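Local coordinates for integron cassette protein (Vibrio cholerae, PDB 3FY6), which is of unknown function but, encoded by a mobile integron gene cassette, folds into strands and helices and pairs in the crystal with a second copy through reciprocally packed C-terminal tails, at the interface of chains A and B. Coordinates in Å, arbitrary orientation; residue numbers count along the deposited sequence, not the author numbering. Chains: chain A/B, Integron cassette protein.

Contact 1: the interface of chains A and B. Residues chain A 119, 121-122; chain B 97, 101, 104.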
# COMPACT_ATOMS: atom_id res chain seq x y z
N SER A 119 17.86 1.26 -3.48
CA SER A 119 18.95 0.66 -4.26
C SER A 119 18.83 1.21 -5.67
O SER A 119 17.74 1.61 -6.09
CB SER A 119 18.85 -0.87 -4.28
OG SER A 119 17.75 -1.29 -5.08
N PHE A 121 18.85 -0.37 -8.34
CA PHE A 121 17.87 -1.17 -9.04
C PHE A 121 16.46 -0.61 -8.85
O PHE A 121 15.76 -0.35 -9.83
CB PHE A 121 17.91 -2.62 -8.56
CG PHE A 121 16.92 -3.49 -9.25
CD1 PHE A 121 17.14 -3.93 -10.55
CD2 PHE A 121 15.75 -3.87 -8.61
CE1 PHE A 121 16.22 -4.73 -11.20
CE2 PHE A 121 14.83 -4.68 -9.25
CZ PHE A 121 15.06 -5.11 -10.55
N TRP A 122 16.04 -0.43 -7.61
CA TRP A 122 14.68 0.04 -7.37
C TRP A 122 14.42 1.49 -7.84
O TRP A 122 13.34 1.80 -8.34
CB TRP A 122 14.26 -0.17 -5.91
CG TRP A 122 14.04 -1.63 -5.61
CD1 TRP A 122 14.66 -2.38 -4.66
CD2 TRP A 122 13.14 -2.52 -6.30
NE1 TRP A 122 14.19 -3.68 -4.70
CE2 TRP A 122 13.27 -3.79 -5.71
CE3 TRP A 122 12.24 -2.35 -7.36
CZ2 TRP A 122 12.53 -4.90 -6.14
CZ3 TRP A 122 11.51 -3.45 -7.80
CH2 TRP A 122 11.66 -4.71 -7.19
N GLU B 97 21.51 -11.41 -6.17
CA GLU B 97 21.07 -10.02 -6.32
C GLU B 97 19.54 -9.90 -6.29
O GLU B 97 19.00 -8.98 -5.67
CB GLU B 97 21.64 -9.41 -7.60
CG GLU B 97 21.02 -8.09 -8.01
CD GLU B 97 21.17 -6.99 -6.96
OE1 GLU B 97 21.86 -7.19 -5.94
OE2 GLU B 97 20.61 -5.91 -7.18
N GLU B 101 17.42 -7.74 -3.66
CA GLU B 101 16.48 -6.70 -4.05
C GLU B 101 15.09 -7.00 -3.50
O GLU B 101 14.36 -6.09 -3.08
CB GLU B 101 16.45 -6.52 -5.57
CG GLU B 101 17.78 -6.07 -6.18
CD GLU B 101 18.22 -4.68 -5.71
OE1 GLU B 101 17.36 -3.88 -5.27
OE2 GLU B 101 19.43 -4.38 -5.79
N LEU B 104 14.87 -6.20 0.06
CA LEU B 104 14.62 -4.77 0.28
C LEU B 104 13.13 -4.46 0.27
O LEU B 104 12.66 -3.61 1.03
CB LEU B 104 15.35 -3.91 -0.75
CG LEU B 104 16.85 -3.75 -0.51
CD1 LEU B 104 17.49 -3.05 -1.69
CD2 LEU B 104 17.12 -2.99 0.78
O HOH W 1 20.87 -2.09 -6.85

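Contact 2: the interface of chains A and B. Residues chain A 80, 104-105, 108; chain B 112, 115-117, 126.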
# COMPACT_ATOMS: atom_id res chain seq x y z
N LEU A 80 -8.82 3.69 5.78
CA LEU A 80 -8.59 4.48 7.00
C LEU A 80 -9.29 5.84 6.93
O LEU A 80 -9.94 6.25 7.89
CB LEU A 80 -7.10 4.71 7.25
CG LEU A 80 -6.23 3.47 7.45
CD1 LEU A 80 -4.93 3.88 8.12
CD2 LEU A 80 -6.95 2.40 8.27
N LEU A 104 -2.32 11.51 11.48
CA LEU A 104 -1.49 10.35 11.77
C LEU A 104 -1.43 9.43 10.54
O LEU A 104 -0.43 8.73 10.31
CB LEU A 104 -1.96 9.58 13.02
CG LEU A 104 -1.96 10.29 14.38
CD1 LEU A 104 -2.38 9.32 15.49
CD2 LEU A 104 -0.59 10.88 14.70
N VAL A 105 -2.49 9.42 9.74
CA VAL A 105 -2.46 8.62 8.52
C VAL A 105 -1.49 9.26 7.51
O VAL A 105 -0.71 8.56 6.87
CB VAL A 105 -3.83 8.46 7.89
CG1 VAL A 105 -3.71 7.67 6.60
CG2 VAL A 105 -4.77 7.75 8.85
N TRP A 108 1.98 8.48 8.50
CA TRP A 108 2.32 7.11 8.13
C TRP A 108 2.73 7.05 6.65
O TRP A 108 3.76 6.47 6.29
CB TRP A 108 1.12 6.20 8.36
CG TRP A 108 1.39 4.73 8.12
CD1 TRP A 108 2.57 4.08 8.31
CD2 TRP A 108 0.44 3.74 7.71
NE1 TRP A 108 2.42 2.74 8.03
CE2 TRP A 108 1.12 2.51 7.65
CE3 TRP A 108 -0.91 3.78 7.37
CZ2 TRP A 108 0.50 1.33 7.27
CZ3 TRP A 108 -1.54 2.60 6.99
CH2 TRP A 108 -0.84 1.40 6.95
N VAL B 112 6.73 -0.43 6.88
CA VAL B 112 5.37 0.07 6.76
C VAL B 112 4.53 -0.44 7.93
O VAL B 112 3.83 0.32 8.59
CB VAL B 112 4.75 -0.39 5.43
CG1 VAL B 112 3.26 -0.11 5.40
CG2 VAL B 112 5.47 0.30 4.25
N ALA B 115 5.53 1.17 11.19
CA ALA B 115 5.20 2.59 11.33
C ALA B 115 3.69 2.88 11.36
O ALA B 115 3.29 4.05 11.34
CB ALA B 115 5.86 3.40 10.21
N LYS B 116 2.86 1.84 11.41
CA LYS B 116 1.41 2.04 11.43
C LYS B 116 1.01 3.08 12.48
O LYS B 116 1.65 3.18 13.53
CB LYS B 116 0.67 0.73 11.72
CG LYS B 116 0.75 -0.30 10.62
CD LYS B 116 -0.39 -1.31 10.70
CE LYS B 116 -0.65 -1.75 12.10
NZ LYS B 116 -1.30 -3.10 12.14
N PRO B 117 -0.05 3.85 12.20
CA PRO B 117 -0.51 4.81 13.21
C PRO B 117 -0.76 4.12 14.56
O PRO B 117 -1.28 3.00 14.59
CB PRO B 117 -1.81 5.35 12.62
CG PRO B 117 -1.62 5.21 11.13
CD PRO B 117 -0.79 3.97 10.93
N PHE B 126 -7.25 -1.23 13.32
CA PHE B 126 -6.45 -2.19 12.56
C PHE B 126 -5.06 -2.34 13.16
O PHE B 126 -4.73 -1.67 14.14
CB PHE B 126 -6.39 -1.80 11.08
CG PHE B 126 -5.31 -0.79 10.74
CD1 PHE B 126 -4.38 -1.07 9.74
CD2 PHE B 126 -5.23 0.43 11.40
CE1 PHE B 126 -3.39 -0.14 9.41
CE2 PHE B 126 -4.25 1.36 11.08
CZ PHE B 126 -3.33 1.08 10.08
OXT PHE B 126 -4.25 -3.14 12.69

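Contact 3: the interface of chains A and B. Residues chain A 80, 83-84, 101, 105; chain B 121-122, 125.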
# COMPACT_ATOMS: atom_id res chain seq x y z
N LEU A 80 -8.82 3.69 5.78
CA LEU A 80 -8.59 4.48 7.00
C LEU A 80 -9.29 5.84 6.93
O LEU A 80 -9.94 6.25 7.89
CB LEU A 80 -7.10 4.71 7.25
CG LEU A 80 -6.23 3.47 7.45
CD1 LEU A 80 -4.93 3.88 8.12
CD2 LEU A 80 -6.95 2.40 8.27
N HIS A 83 -12.85 5.34 7.60
CA HIS A 83 -13.14 5.04 8.99
C HIS A 83 -13.22 6.31 9.81
O HIS A 83 -14.17 6.53 10.53
CB HIS A 83 -12.11 4.08 9.59
CG HIS A 83 -12.36 3.77 11.04
ND1 HIS A 83 -13.51 3.17 11.48
CD2 HIS A 83 -11.60 3.98 12.14
CE1 HIS A 83 -13.45 3.02 12.80
NE2 HIS A 83 -12.30 3.50 13.22
N ALA A 84 -12.20 7.16 9.69
CA ALA A 84 -12.20 8.41 10.43
C ALA A 84 -13.46 9.22 10.12
O ALA A 84 -14.09 9.80 11.03
CB ALA A 84 -10.96 9.21 10.11
N GLU A 101 -6.37 12.37 13.94
CA GLU A 101 -6.37 10.99 13.47
C GLU A 101 -5.98 10.91 11.97
O GLU A 101 -5.21 10.03 11.57
CB GLU A 101 -7.72 10.32 13.76
CG GLU A 101 -8.07 10.23 15.27
CD GLU A 101 -6.99 9.52 16.11
OE1 GLU A 101 -6.22 8.73 15.55
OE2 GLU A 101 -6.92 9.75 17.33
N VAL A 105 -2.49 9.42 9.74
CA VAL A 105 -2.46 8.62 8.52
C VAL A 105 -1.49 9.26 7.51
O VAL A 105 -0.71 8.56 6.87
CB VAL A 105 -3.83 8.46 7.89
CG1 VAL A 105 -3.71 7.67 6.60
CG2 VAL A 105 -4.77 7.75 8.85
N PHE B 121 -7.26 5.32 18.73
CA PHE B 121 -8.24 5.22 17.65
C PHE B 121 -7.79 4.24 16.57
O PHE B 121 -8.57 3.37 16.15
CB PHE B 121 -8.49 6.60 17.03
CG PHE B 121 -9.58 6.61 15.99
CD1 PHE B 121 -10.91 6.61 16.37
CD2 PHE B 121 -9.27 6.64 14.64
CE1 PHE B 121 -11.93 6.65 15.43
CE2 PHE B 121 -10.28 6.67 13.69
CZ PHE B 121 -11.61 6.68 14.09
N TRP B 122 -6.54 4.36 16.13
CA TRP B 122 -6.07 3.50 15.05
C TRP B 122 -5.75 2.09 15.51
O TRP B 122 -5.94 1.12 14.76
CB TRP B 122 -4.89 4.14 14.32
CG TRP B 122 -5.32 5.33 13.52
CD1 TRP B 122 -4.84 6.61 13.61
CD2 TRP B 122 -6.34 5.36 12.53
NE1 TRP B 122 -5.49 7.43 12.72
CE2 TRP B 122 -6.42 6.69 12.04
CE3 TRP B 122 -7.21 4.40 11.99
CZ2 TRP B 122 -7.33 7.07 11.06
CZ3 TRP B 122 -8.10 4.77 11.03
CH2 TRP B 122 -8.16 6.09 10.57
N TYR B 125 -8.76 -0.02 15.48
CA TYR B 125 -9.33 -0.29 14.16
C TYR B 125 -8.57 -1.33 13.35
O TYR B 125 -9.18 -2.21 12.73
CB TYR B 125 -9.43 1.01 13.35
CG TYR B 125 -10.09 0.82 12.01
CD1 TYR B 125 -11.44 0.52 11.94
CD2 TYR B 125 -9.37 0.91 10.83
CE1 TYR B 125 -12.07 0.34 10.73
CE2 TYR B 125 -9.99 0.74 9.60
CZ TYR B 125 -11.34 0.45 9.57
OH TYR B 125 -11.98 0.26 8.37
O HOH W 2 -11.29 3.11 15.90

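Contact 4: the interface of chains A and B. Residues chain A 72, 112, 115-117; chain B 74, 108, 111-112.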
# COMPACT_ATOMS: atom_id res chain seq x y z
N TYR A 72 3.45 5.98 -2.94
CA TYR A 72 2.91 4.62 -2.93
C TYR A 72 2.49 4.25 -1.52
O TYR A 72 3.26 3.67 -0.76
CB TYR A 72 3.97 3.64 -3.49
CG TYR A 72 4.45 4.13 -4.83
CD1 TYR A 72 3.76 3.81 -5.99
CD2 TYR A 72 5.53 5.00 -4.93
CE1 TYR A 72 4.16 4.30 -7.23
CE2 TYR A 72 5.95 5.49 -6.16
CZ TYR A 72 5.26 5.13 -7.30
OH TYR A 72 5.66 5.62 -8.53
N VAL A 112 6.32 5.82 4.95
CA VAL A 112 6.40 4.81 3.90
C VAL A 112 7.26 5.32 2.74
O VAL A 112 8.18 4.65 2.29
CB VAL A 112 4.98 4.47 3.41
CG1 VAL A 112 5.03 3.51 2.20
CG2 VAL A 112 4.18 3.84 4.56
N ALA A 115 10.86 5.54 3.55
CA ALA A 115 11.50 4.24 3.69
C ALA A 115 11.52 3.42 2.39
O ALA A 115 11.98 2.29 2.38
CB ALA A 115 10.82 3.43 4.80
N LYS A 116 11.00 3.98 1.30
CA LYS A 116 10.96 3.26 0.03
C LYS A 116 12.35 2.74 -0.36
O LYS A 116 13.34 3.44 -0.20
CB LYS A 116 10.42 4.17 -1.06
CG LYS A 116 10.07 3.48 -2.36
CD LYS A 116 9.46 4.46 -3.37
CE LYS A 116 10.50 5.41 -3.92
NZ LYS A 116 9.90 6.43 -4.84
N PRO A 117 12.44 1.50 -0.89
CA PRO A 117 13.73 0.95 -1.30
C PRO A 117 14.50 1.92 -2.20
O PRO A 117 13.95 2.45 -3.16
CB PRO A 117 13.34 -0.30 -2.08
CG PRO A 117 12.05 -0.72 -1.48
CD PRO A 117 11.33 0.57 -1.16
N PRO B 74 1.98 -1.27 0.23
CA PRO B 74 1.53 -0.44 -0.89
C PRO B 74 1.02 -1.32 -2.02
O PRO B 74 1.50 -2.43 -2.19
CB PRO B 74 2.80 0.31 -1.30
CG PRO B 74 3.63 0.33 -0.05
CD PRO B 74 3.38 -1.00 0.60
N TRP B 108 10.95 -3.03 3.39
CA TRP B 108 10.01 -1.93 3.24
C TRP B 108 8.65 -2.29 3.82
O TRP B 108 8.09 -1.55 4.61
CB TRP B 108 9.84 -1.57 1.77
CG TRP B 108 9.09 -0.28 1.55
CD1 TRP B 108 9.10 0.83 2.35
CD2 TRP B 108 8.25 0.02 0.44
NE1 TRP B 108 8.30 1.80 1.81
CE2 TRP B 108 7.77 1.34 0.63
CE3 TRP B 108 7.86 -0.68 -0.70
CZ2 TRP B 108 6.92 1.95 -0.27
CZ3 TRP B 108 7.01 -0.08 -1.59
CH2 TRP B 108 6.55 1.22 -1.38
N LYS B 111 8.75 -2.25 7.47
CA LYS B 111 8.84 -0.87 7.97
C LYS B 111 7.48 -0.19 7.95
O LYS B 111 7.13 0.55 8.86
CB LYS B 111 9.83 -0.04 7.14
CG LYS B 111 11.30 -0.26 7.48
CD LYS B 111 12.19 0.76 6.75
CE LYS B 111 13.66 0.39 6.82
NZ LYS B 111 14.46 1.20 5.84
N VAL B 112 6.73 -0.43 6.88
CA VAL B 112 5.37 0.07 6.76
C VAL B 112 4.53 -0.44 7.93
O VAL B 112 3.83 0.32 8.59
CB VAL B 112 4.75 -0.39 5.43
CG1 VAL B 112 3.26 -0.11 5.40
CG2 VAL B 112 5.47 0.30 4.25
O HOH W 3 12.80 0.13 3.70

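Contact 1: the interface of chains A and B
A:Ser119, A:Phe121 and A:Trp122 press on B:Glu101 in a polar, tail-on-helix patch of the two-fold symmetric interface, where the C-terminal segment of one chain is pinned along helix 95-114 of the other; this pairing may be the biological dimer. B:Glu101 is the centre of the patch. Its chain is bent at chi2 (-64°), which swings the carboxylate back toward the start of A helix 120-125. OE1 accepts a hydrogen bond from the hydroxyl OG of A:Ser119 at 2.6 Å, met on the syn side and somewhat out of the carboxylate plane. The same OG receives the backbone N-H of A:Trp122 at 3.2 Å in a nearly straight bond, in the manner of a helix N-cap, so the serine ties the first turn of its own helix to the partner's acid. The other carboxylate oxygen, OE2, is joined through water 1 to the backbone N of A:Phe121. Against the flank of the carboxylate lies CB of A:Phe121, 3.5 Å from CD of B:Glu101, with ring and carboxylate planes 47° apart. A:Phe121 also lays CD2 over the centre of the indole of A:Trp122, supporting that ring from within its own chain. The indole N-H bonds to the backbone carbonyl of B:Glu101, NE1 to O 2.9 Å; the oxygen lies near the ring plane, while NE1 stands above the carbonyl plane.

Contact 2: the interface of chains A and B
The indole of A:Trp108 lies on the segment that follows B helix 95-114, where B:Lys116 and B:Pro117 cover one face and B:Val112 and B:Phe126 line its rim in a largely apolar part of the interface between the two copies. A hydrogen bond crosses here: NE1 of A:Trp108 gives its N-H to the backbone O of B:Val112 at 2.9 Å, with the oxygen close to the ring plane and the donor tilted 21° from the carbonyl plane. CH-pi contacts cover one indole face, where CA of B:Lys116 and CD of B:Pro117 both sit over the five-membered ring, each 3.8 Å from its centroid. CG of A:Trp108 is anti to its backbone nitrogen (chi1 -175°), carrying the indole away from its helix and onto this turn. Apolar contacts complete the patch. CG1 of B:Val112 meets CZ2 of A:Trp108 at 3.6 Å, the two side chains crossing at about a right angle. B:Phe126 reaches the far end of the six-membered ring with CE1, 3.9 Å from CH2 of A:Trp108. Over the centre of the B:Phe126 ring, on one face, stands CD2 of A:Leu80, and over the rim of the other face CE of B:Lys116. The lysine continues to the chain terminus, hydrogen bonding through NZ to the terminal carboxylate OXT of B:Phe126 at 3.0 Å.

Contact 3: the interface of chains A and B
The short C-terminal helix 120-125 of chain B docks against helices 77-89 and 95-114 of chain A, inserting B:Phe121, B:Trp122 and B:Tyr125 among A:Leu80, A:His83, A:Glu101 and A:Val105. A:His83 and B:Tyr125 stack with centroids 3.7 Å apart and planes turned by 16°; CD1 of the tyrosine stands over the centre of the imidazole. A chi1 of 178° extends the histidine from its helix, and the two side chains run past each other in opposite directions. At the edge of the imidazole, NE2 of A:His83 is linked through water 2 to the backbone O of B:Phe121, which would help to fix the ring's rotation. CD2 of the histidine meets the end of the phenyl group, 3.3 Å from CZ of B:Phe121. The indole of B:Trp122 lies toward helix 95-114, and its NE1 bonds to the backbone O of A:Glu101 at 2.9 Å; the carboxylate OE1 lies near NE1 too, but the N-H points elsewhere. B:Phe121 supports this indole by placing CD2 over one face, while its CB packs on CD of A:Glu101. On the opposite face CG2 of A:Val105 stands over the rim, 3.4 Å from CZ2 of B:Trp122; in the ring plane the backbone O of A:Leu80 lies beside CH2.

Contact 4: the interface of chains A and B
B:Trp108 is laid flat against the turn that ends A helix 95-114, its indole sandwiched between the two chains in this apolar stretch of the interface. On one face, CA of A:Lys116 and CD of A:Pro117 rest over the five-membered ring, the proline crossing the tryptophan at about a right angle with CD 3.5 Å from CD2 of B:Trp108. The opposite face is lined from its own chain, by CD of B:Pro74 and CG2 of B:Val112, both toward the rim. With chi1 at -169° the ring swings off its helix toward the partner. The N-H edge then meets the helix end: NE1 of B:Trp108 donates to the backbone O of A:Val112 at 2.9 Å, the donor tilted 30° from the carbonyl plane. The two methyls of A:Val112 go to different places. CG1 packs on CZ2 of the indole at 3.5 Å, crossing it at about a right angle, whereas CG2 turns to its twin in the other chain, 3.8 Å from CG2 of B:Val112, the two valines meeting obliquely. B:Lys111 is poorly ordered, and its link through water 3 to the backbone O of A:Ala115 is correspondingly tentative. On the B:Pro74 face of the indole, over CH2, the proline turns its ring to the partner's backbone, CG of B:Pro74 lying 3.4 Å from O of A:Tyr72.

The contacts follow the interface lengthwise: contact 1 and contact 3 lie at its two ends, their C-alpha centres about 32 Å apart, with contact 4 about 13 Å from contact 1 and contact 2 about 12 Å from contact 4. Contacts 2 and 3 are neighbours, about 8 Å apart, and share A:Leu80 and A:Val105; contacts 2 and 4 share B:Val112. Two-fold symmetry relates much of contact 4 to contact 2, and of contact 1 to contact 3. Helix 95-114 takes part in every contact, and each chain's C-terminal tail runs along its partner, a reciprocal exchange that would tie the two copies together.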